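Local structure of uncharacterized protein lp_2219 (3HFQ) at residues 281-290 with 302-313; 26-34 with 325-333. The protein is of unknown function but belongs to the lactonase family of seven-bladed beta-propellers, so it may hydrolyse a sugar lactone. The protein carries 1 engineered substitution. All coordinates share one frame; numbering follows the deposited sequence.

How the contacts relate
Both contacts involve the blade built of the antiparallel strands 290-293, 299-304, 309-315 and 322-330, and their centres lie about 11 Å apart. Contact 1 joins this blade to the linker arriving from the blade before it. Contact 2 meets the blade that closes the ring, in which three N-terminal strands are completed by the C-terminal strand 334-339. Along the chain the order is 26-34, 281-290, 302-313, 325-333, with both segments of contact 1 coming between those of contact 2. Neighbouring strands 309-315 and 322-330 tie the two together, with Ala310 N probably bonded to Val329 O at 2.7 Å. The last blade is thus held from both sides.

Contact 1: residues 281-290 with 302-313; sequences ISTEGDFPRD and VVNQNTDNATLY
Thr283 and Asn304 grip each other twice. Thr283 OG1 donates to Asn304 OD1 at 2.8 Å, lying in the carbonyl plane on a lone pair, while Asn304 ND2 returns a bond to Thr283 O at 3.0 Å. A second donor, Thr311 OG1, reaches Thr283 O at 2.7 Å from the opposite face of that carbonyl. With CG swung beside its own backbone N (chi1 -63°), Asn304 brings its amide against Gly285, where Asn304 CG sits 3.4 Å from Gly285 CA. Putting an alanine here would probably leave Thr283 OG1 without this acceptor and Thr283 O with one donor fewer, so that the 283-285 loop is held less firmly.

Next door, Asp286 N donates to Thr307 OG1, which in turn donates to Asn309 OD1. Asn306 ND2 does double duty: it gives Asp286 OD2 a nearly straight bond (2.9 Å, 169°), coming from above the carboxylate plane, and lies 3.4 Å over one face of the Phe287 ring, offset toward the rim. At the far end Ile281 CD1 packs 3.5 Å from Tyr313 CE2, and Tyr313 OH donates to Ser282 O, which lies at the ring edge, in plane.

The linker thus runs from the outer strand 275-282 of one blade, past the hairpin of 299-304 and 309-315, into the inner strand 290-293 of the next; Asn262 ND2 of the earlier blade hydrogen-bonds Asp286 OD1, and strand 334-339 covers Arg289 and Val303.

Contact 2: residues 26-34 with 325-333; sequences TAKTLTNDG and LQKDVTVPE
Leu30 meets Gln326 and Val329 where the outer strands of two adjacent propeller blades lie side by side: strand 29-34 of the blade that closes the ring and strand 325-330 of the last blade before it. Their axes approach to 6.6 Å and run nearly parallel, 17° apart, yet the two belong to different sheets, and side chains of 325-330 reach the backbone and side chain of Leu30. Each strand is bulged near its start: Lys28 and Thr29 form a G1 beta bulge opposite Asp24, and Leu325 and Gln326 a classic one opposite Leu312. Farther along, the CB of Asn32 points toward the 330-332 end of the other segment.

The apolar part centres on Leu30 and Val329. Leu30 CD2 lies 4.1 Å from Val329 CG2, and Val329 CG2 also rests 3.4 Å from Leu30 O, so the valine covers both the side chain and the peptide of the leucine. Ala310 and Val301 of the last blade also touch Leu30. Toward the start of both strands Lys28 CB lies 4.3 Å from Leu325 CD1. The amine of that lysine turns off to Thr25 O.

The polar part rests on Gln326. CG stands anti to the backbone N (chi1 -177°) and the chain continues extended, which carries the amide across to strand 29-34. There Gln326 OE1 accepts from Leu30 N at 2.8 Å, with an N-H...O angle of 147° and the donor somewhat out of the carbonyl plane.

Contact 1: residues 281-290 with 302-313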
# COMPACT_ATOMS: atom_id res chain seq x y z
N ILE A 281 18.61 4.72 1.95
CA ILE A 281 18.83 4.65 3.39
C ILE A 281 18.27 3.37 4.00
O ILE A 281 17.12 3.00 3.74
CB ILE A 281 18.23 5.89 4.10
CG1 ILE A 281 18.55 5.86 5.60
CG2 ILE A 281 16.73 5.96 3.85
CD1 ILE A 281 18.30 7.17 6.30
N SER A 282 19.08 2.69 4.80
CA SER A 282 18.67 1.45 5.43
C SER A 282 17.42 1.62 6.28
O SER A 282 17.22 2.66 6.90
CB SER A 282 19.80 0.90 6.31
OG SER A 282 19.38 -0.23 7.04
N THR A 283 16.58 0.58 6.30
CA THR A 283 15.36 0.60 7.10
C THR A 283 15.64 0.03 8.50
O THR A 283 14.74 -0.08 9.32
CB THR A 283 14.23 -0.20 6.43
OG1 THR A 283 14.64 -1.56 6.22
CG2 THR A 283 13.87 0.43 5.08
N GLU A 284 16.90 -0.32 8.75
CA GLU A 284 17.33 -0.87 10.04
C GLU A 284 16.56 -2.13 10.43
O GLU A 284 16.22 -2.33 11.60
CB GLU A 284 17.17 0.18 11.14
CG GLU A 284 17.95 1.47 10.93
CD GLU A 284 19.44 1.24 10.72
OE1 GLU A 284 19.99 0.26 11.27
OE2 GLU A 284 20.07 2.05 10.01
N GLY A 285 16.31 -2.98 9.45
CA GLY A 285 15.59 -4.22 9.69
C GLY A 285 15.51 -5.00 8.40
O GLY A 285 16.04 -4.56 7.38
N ASP A 286 14.83 -6.14 8.43
CA ASP A 286 14.71 -6.97 7.24
C ASP A 286 13.30 -6.96 6.66
O ASP A 286 12.31 -7.11 7.38
CB ASP A 286 15.15 -8.41 7.56
CG ASP A 286 15.27 -9.29 6.32
OD1 ASP A 286 15.84 -8.84 5.30
OD2 ASP A 286 14.80 -10.45 6.37
N PHE A 287 13.22 -6.78 5.34
CA PHE A 287 11.97 -6.76 4.60
C PHE A 287 10.96 -5.66 4.91
O PHE A 287 9.90 -5.92 5.49
CB PHE A 287 11.29 -8.13 4.68
CG PHE A 287 11.66 -9.06 3.55
CD1 PHE A 287 12.99 -9.27 3.22
CD2 PHE A 287 10.67 -9.69 2.81
CE1 PHE A 287 13.34 -10.11 2.16
CE2 PHE A 287 11.01 -10.53 1.74
CZ PHE A 287 12.34 -10.74 1.42
N PRO A 288 11.27 -4.41 4.52
CA PRO A 288 10.39 -3.26 4.74
C PRO A 288 9.24 -3.28 3.72
O PRO A 288 9.34 -2.68 2.65
CB PRO A 288 11.33 -2.07 4.55
CG PRO A 288 12.33 -2.59 3.53
CD PRO A 288 12.61 -3.97 4.07
N ARG A 289 8.15 -3.95 4.09
CA ARG A 289 6.99 -4.08 3.21
C ARG A 289 6.12 -2.83 3.11
O ARG A 289 5.39 -2.66 2.14
CB ARG A 289 6.15 -5.28 3.67
CG ARG A 289 4.96 -5.61 2.78
CD ARG A 289 4.51 -7.05 3.01
NE ARG A 289 3.17 -7.32 2.50
CZ ARG A 289 2.79 -8.48 1.97
NH1 ARG A 289 3.66 -9.47 1.87
NH2 ARG A 289 1.55 -8.64 1.55
N ASP A 290 6.19 -1.96 4.11
CA ASP A 290 5.40 -0.73 4.05
C ASP A 290 6.02 0.38 4.89
O ASP A 290 6.82 0.12 5.79
CB ASP A 290 3.96 -0.98 4.51
CG ASP A 290 3.01 0.15 4.12
OD1 ASP A 290 3.29 0.84 3.12
OD2 ASP A 290 1.97 0.33 4.80
N VAL A 302 8.77 3.36 8.94
CA VAL A 302 8.81 2.14 8.14
C VAL A 302 8.76 0.95 9.08
O VAL A 302 9.24 1.04 10.22
CB VAL A 302 10.12 2.05 7.30
CG1 VAL A 302 11.33 2.09 8.22
CG2 VAL A 302 10.13 0.76 6.48
N VAL A 303 8.16 -0.14 8.64
CA VAL A 303 8.10 -1.35 9.46
C VAL A 303 8.79 -2.47 8.71
O VAL A 303 8.66 -2.58 7.49
CB VAL A 303 6.65 -1.80 9.78
CG1 VAL A 303 6.00 -0.81 10.73
CG2 VAL A 303 5.83 -1.93 8.50
N ASN A 304 9.54 -3.29 9.44
CA ASN A 304 10.26 -4.41 8.86
C ASN A 304 9.59 -5.70 9.28
O ASN A 304 9.50 -6.03 10.46
CB ASN A 304 11.72 -4.39 9.33
CG ASN A 304 12.45 -3.15 8.87
OD1 ASN A 304 12.79 -3.02 7.69
ND2 ASN A 304 12.70 -2.22 9.79
N GLN A 305 9.13 -6.44 8.27
CA GLN A 305 8.41 -7.69 8.45
C GLN A 305 9.13 -8.82 9.18
O GLN A 305 8.58 -9.40 10.12
CB GLN A 305 7.96 -8.19 7.06
CG GLN A 305 7.17 -9.48 7.06
CD GLN A 305 6.76 -9.91 5.66
OE1 GLN A 305 6.19 -10.99 5.47
NE2 GLN A 305 7.03 -9.07 4.67
N ASN A 306 10.36 -9.13 8.77
CA ASN A 306 11.09 -10.24 9.37
C ASN A 306 11.83 -10.00 10.69
O ASN A 306 12.15 -10.95 11.39
CB ASN A 306 12.08 -10.83 8.35
CG ASN A 306 11.38 -11.35 7.11
OD1 ASN A 306 10.21 -11.71 7.14
ND2 ASN A 306 12.12 -11.42 6.00
N THR A 307 12.10 -8.74 11.03
CA THR A 307 12.81 -8.45 12.27
C THR A 307 11.93 -7.83 13.35
O THR A 307 12.41 -7.43 14.41
CB THR A 307 14.03 -7.55 12.00
OG1 THR A 307 13.66 -6.48 11.13
CG2 THR A 307 15.15 -8.37 11.34
N ASP A 308 10.63 -7.74 13.07
CA ASP A 308 9.67 -7.22 14.04
C ASP A 308 10.01 -5.85 14.59
O ASP A 308 9.83 -5.61 15.79
CB ASP A 308 9.53 -8.20 15.21
CG ASP A 308 9.20 -9.60 14.77
OD1 ASP A 308 9.88 -10.54 15.22
OD2 ASP A 308 8.25 -9.77 13.97
N ASN A 309 10.49 -4.94 13.75
CA ASN A 309 10.82 -3.61 14.25
C ASN A 309 10.44 -2.49 13.29
O ASN A 309 10.37 -2.68 12.08
CB ASN A 309 12.31 -3.50 14.60
CG ASN A 309 13.22 -4.15 13.57
OD1 ASN A 309 12.80 -4.51 12.47
ND2 ASN A 309 14.50 -4.29 13.92
N ALA A 310 10.16 -1.33 13.87
CA ALA A 310 9.78 -0.16 13.10
C ALA A 310 10.91 0.85 13.26
O ALA A 310 11.64 0.83 14.26
CB ALA A 310 8.47 0.42 13.61
N THR A 311 11.06 1.73 12.28
CA THR A 311 12.11 2.74 12.30
C THR A 311 11.53 4.11 12.01
O THR A 311 10.67 4.26 11.14
CB THR A 311 13.19 2.41 11.25
OG1 THR A 311 13.70 1.09 11.49
CG2 THR A 311 14.34 3.41 11.33
N LEU A 312 12.01 5.11 12.74
CA LEU A 312 11.56 6.49 12.57
C LEU A 312 12.65 7.35 11.96
O LEU A 312 13.80 7.31 12.41
CB LEU A 312 11.16 7.09 13.92
CG LEU A 312 10.79 8.58 13.90
CD1 LEU A 312 9.49 8.78 13.14
CD2 LEU A 312 10.66 9.12 15.31
N TYR A 313 12.29 8.11 10.93
CA TYR A 313 13.23 9.02 10.27
C TYR A 313 12.71 10.44 10.33
O TYR A 313 11.50 10.67 10.43
CB TYR A 313 13.37 8.73 8.77
CG TYR A 313 13.78 7.35 8.38
CD1 TYR A 313 12.83 6.40 8.03
CD2 TYR A 313 15.13 7.00 8.28
CE1 TYR A 313 13.20 5.14 7.59
CE2 TYR A 313 15.52 5.74 7.85
CZ TYR A 313 14.55 4.82 7.49
OH TYR A 313 14.91 3.58 7.03
O HOH W 1 14.31 -0.94 13.30
O HOH W 2 7.01 -4.55 6.66
O HOH W 3 6.85 -9.61 1.94

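Contact 2: residues 26-34 with 325-333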
# COMPACT_ATOMS: atom_id res chain seq x y z
N THR A 26 7.94 16.30 18.76
CA THR A 26 8.91 17.11 19.50
C THR A 26 10.02 16.26 20.14
O THR A 26 11.19 16.59 20.03
CB THR A 26 8.23 17.94 20.61
OG1 THR A 26 7.09 18.63 20.08
CG2 THR A 26 9.19 18.97 21.19
N ALA A 27 9.63 15.18 20.82
CA ALA A 27 10.58 14.28 21.46
C ALA A 27 11.32 13.45 20.45
O ALA A 27 12.38 12.91 20.71
CB ALA A 27 9.87 13.38 22.45
N LYS A 28 10.72 13.34 19.29
CA LYS A 28 11.31 12.65 18.19
C LYS A 28 11.30 11.13 18.42
O LYS A 28 12.28 10.43 18.15
CB LYS A 28 12.74 13.13 18.00
CG LYS A 28 12.88 14.66 17.92
CD LYS A 28 12.19 15.22 16.68
CE LYS A 28 12.44 16.72 16.53
NZ LYS A 28 11.75 17.31 15.34
N THR A 29 10.20 10.63 18.95
CA THR A 29 10.08 9.23 19.31
C THR A 29 8.91 8.53 18.62
O THR A 29 7.98 9.17 18.13
CB THR A 29 9.89 9.08 20.81
OG1 THR A 29 8.73 9.83 21.20
CG2 THR A 29 11.11 9.62 21.55
N LEU A 30 8.99 7.21 18.61
CA LEU A 30 7.97 6.35 18.03
C LEU A 30 7.73 5.22 19.02
O LEU A 30 8.68 4.56 19.46
CB LEU A 30 8.45 5.76 16.71
CG LEU A 30 7.51 4.72 16.10
CD1 LEU A 30 6.24 5.41 15.63
CD2 LEU A 30 8.20 4.00 14.94
N THR A 31 6.47 4.99 19.38
CA THR A 31 6.14 3.92 20.32
C THR A 31 5.09 2.99 19.74
O THR A 31 4.38 3.33 18.79
CB THR A 31 5.53 4.48 21.63
OG1 THR A 31 4.29 5.14 21.32
CG2 THR A 31 6.46 5.45 22.31
N ASN A 32 5.01 1.79 20.31
CA ASN A 32 3.99 0.82 19.93
C ASN A 32 3.24 0.75 21.25
O ASN A 32 3.69 0.09 22.19
CB ASN A 32 4.58 -0.54 19.57
CG ASN A 32 3.51 -1.60 19.34
OD1 ASN A 32 3.81 -2.73 18.95
ND2 ASN A 32 2.26 -1.24 19.60
N ASP A 33 2.12 1.46 21.33
CA ASP A 33 1.33 1.50 22.56
C ASP A 33 0.58 0.22 22.89
O ASP A 33 0.12 0.05 24.02
CB ASP A 33 0.34 2.68 22.50
CG ASP A 33 1.04 4.01 22.26
OD1 ASP A 33 2.07 4.26 22.92
OD2 ASP A 33 0.56 4.81 21.43
N GLY A 34 0.45 -0.67 21.93
CA GLY A 34 -0.24 -1.92 22.21
C GLY A 34 -1.22 -2.35 21.14
O GLY A 34 -1.41 -1.68 20.13
N LEU A 325 16.33 8.50 13.25
CA LEU A 325 16.02 9.10 14.55
C LEU A 325 15.93 8.01 15.60
O LEU A 325 16.51 8.11 16.68
CB LEU A 325 14.69 9.87 14.51
CG LEU A 325 14.70 11.26 13.87
CD1 LEU A 325 13.29 11.83 13.89
CD2 LEU A 325 15.66 12.18 14.65
N GLN A 326 15.18 6.95 15.29
CA GLN A 326 15.02 5.85 16.23
C GLN A 326 14.77 4.54 15.50
O GLN A 326 14.08 4.52 14.47
CB GLN A 326 13.87 6.15 17.19
CG GLN A 326 13.64 5.09 18.27
CD GLN A 326 12.45 5.42 19.15
OE1 GLN A 326 11.69 6.34 18.87
NE2 GLN A 326 12.29 4.66 20.24
N LYS A 327 15.32 3.46 16.02
CA LYS A 327 15.15 2.15 15.42
C LYS A 327 14.80 1.14 16.50
O LYS A 327 14.77 1.45 17.69
CB LYS A 327 16.43 1.70 14.71
CG LYS A 327 17.63 1.47 15.64
CD LYS A 327 18.83 0.94 14.87
CE LYS A 327 20.03 0.69 15.78
NZ LYS A 327 21.20 0.12 15.04
N ASP A 328 14.52 -0.08 16.07
CA ASP A 328 14.19 -1.18 16.96
C ASP A 328 12.96 -0.99 17.84
O ASP A 328 12.95 -1.44 18.99
CB ASP A 328 15.41 -1.53 17.81
CG ASP A 328 16.55 -2.09 16.99
OD1 ASP A 328 16.26 -2.83 16.02
OD2 ASP A 328 17.72 -1.81 17.30
N VAL A 329 11.94 -0.33 17.31
CA VAL A 329 10.69 -0.17 18.05
C VAL A 329 9.95 -1.45 17.70
O VAL A 329 9.68 -1.72 16.53
CB VAL A 329 9.88 1.04 17.54
CG1 VAL A 329 8.52 1.07 18.24
CG2 VAL A 329 10.64 2.33 17.80
N THR A 330 9.61 -2.25 18.70
CA THR A 330 8.96 -3.52 18.44
C THR A 330 7.51 -3.50 17.95
O THR A 330 6.61 -2.98 18.62
CB THR A 330 9.05 -4.44 19.68
OG1 THR A 330 10.42 -4.58 20.07
CG2 THR A 330 8.49 -5.83 19.36
N VAL A 331 7.32 -4.07 16.77
CA VAL A 331 6.01 -4.21 16.13
C VAL A 331 6.11 -5.59 15.50
O VAL A 331 6.76 -5.77 14.47
CB VAL A 331 5.78 -3.18 15.00
CG1 VAL A 331 4.46 -3.50 14.29
CG2 VAL A 331 5.74 -1.77 15.57
N PRO A 332 5.46 -6.59 16.11
CA PRO A 332 5.50 -7.96 15.59
C PRO A 332 4.95 -8.19 14.19
O PRO A 332 3.80 -7.87 13.90
CB PRO A 332 4.75 -8.76 16.65
CG PRO A 332 3.78 -7.78 17.20
CD PRO A 332 4.62 -6.52 17.32
N GLU A 333 5.79 -8.75 13.32
CA GLU A 333 5.41 -9.08 11.95
C GLU A 333 4.76 -7.91 11.21
O GLU A 333 3.86 -8.12 10.40
CB GLU A 333 4.45 -10.27 11.97
CG GLU A 333 4.94 -11.46 12.81
CD GLU A 333 3.95 -12.62 12.82
OE1 GLU A 333 3.67 -13.17 11.74
OE2 GLU A 333 3.46 -12.97 13.91